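PDB 2GK3: putative cytoplasmic protein from Salmonella typhimurium, which is of unknown function but assembles into a hexamer and is probably related to the glutamine amidotransferases. Local coordinates for the interface of chains A and B. Numbering follows the deposited sequence. Chains: chain A/B, putative cytoplasmic protein.

The interface of chains A and B. Residues chain A 33-36; chain B 30.
B:Tyr30 lies flat against the strand A:31-40, its side chain running alongside A:Thr34 and A:Ser35 towards A:Phe33, a worked example of hairpin-tip docking in a putative glutamine amidotransferase. The tyrosine sits in the short turn between strands 19-28 and 31-40 of its own chain, so the tip of one subunit's β-hairpin meets the second hairpin strand of its neighbour, plausibly within the hexamer.

Van der Waals contacts gather round the rim of the phenol. With CG anti to the backbone N (chi1 -179°), the ring reaches along the strand, and two oxygens stand off the same side of the ring plane, just beyond its outline. The carbonyl A:Thr34 O stands 3.8 Å from B:Tyr30 CE2, while the hydroxyl A:Ser35 OG is 3.7 Å from B:Tyr30 CE1. That serine hydroxyl is turned anti to its own nitrogen (chi1 -153°), which swings it towards the phenol. B:Tyr30 OH meets the rim of A:Phe33 at CE1, 3.7 Å away; the two ring planes are nearly parallel but displaced, without stacking.

Polar linkage passes through water 1. It lies 2.5 Å from B:Tyr30 O, and on the strand it joins A:Thr34 OG1 at 2.5 Å and A:Ser36 OG at 2.9 Å, so two hydroxyls share one bridge to the turn carbonyl. A:Ser36 N also approaches B:Tyr30 O, at 3.2 Å, but the amide hydrogen is directed away from it, without a hydrogen bond.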
# COMPACT_ATOMS: atom_id res chain seq x y z
N PHE A 33 8.58 -7.41 1.47
CA PHE A 33 7.86 -8.43 0.75
C PHE A 33 6.44 -8.44 1.33
O PHE A 33 6.20 -7.89 2.42
CB PHE A 33 8.55 -9.81 0.86
CG PHE A 33 8.32 -10.50 2.16
CD1 PHE A 33 7.27 -11.40 2.30
CD2 PHE A 33 9.14 -10.25 3.26
CE1 PHE A 33 7.02 -12.02 3.50
CE2 PHE A 33 8.90 -10.88 4.47
CZ PHE A 33 7.84 -11.76 4.59
N THR A 34 5.50 -9.02 0.58
CA THR A 34 4.12 -9.02 1.03
C THR A 34 3.54 -10.39 1.24
O THR A 34 4.00 -11.37 0.70
CB THR A 34 3.17 -8.20 0.13
OG1 THR A 34 2.54 -9.07 -0.84
CG2 THR A 34 3.91 -7.05 -0.55
N SER A 35 2.49 -10.39 2.05
CA SER A 35 1.82 -11.55 2.56
C SER A 35 0.36 -11.13 2.48
O SER A 35 0.06 -9.97 2.79
CB SER A 35 2.20 -11.70 4.03
OG SER A 35 2.12 -13.03 4.41
N SER A 36 -0.53 -12.05 2.10
CA SER A 36 -1.96 -11.74 2.05
C SER A 36 -2.82 -12.89 2.54
O SER A 36 -2.52 -14.04 2.27
CB SER A 36 -2.39 -11.32 0.63
OG SER A 36 -1.81 -10.09 0.26
N TYR B 30 -1.75 -15.96 -1.31
CA TYR B 30 -0.55 -15.47 -0.61
C TYR B 30 0.06 -14.27 -1.31
O TYR B 30 0.46 -13.31 -0.66
CB TYR B 30 0.48 -16.59 -0.46
CG TYR B 30 1.74 -16.17 0.26
CD1 TYR B 30 1.90 -16.39 1.63
CD2 TYR B 30 2.78 -15.52 -0.41
CE1 TYR B 30 3.07 -15.97 2.31
CE2 TYR B 30 3.93 -15.10 0.24
CZ TYR B 30 4.07 -15.34 1.60
OH TYR B 30 5.22 -14.94 2.23
O HOH W 1 0.75 -10.83 -0.88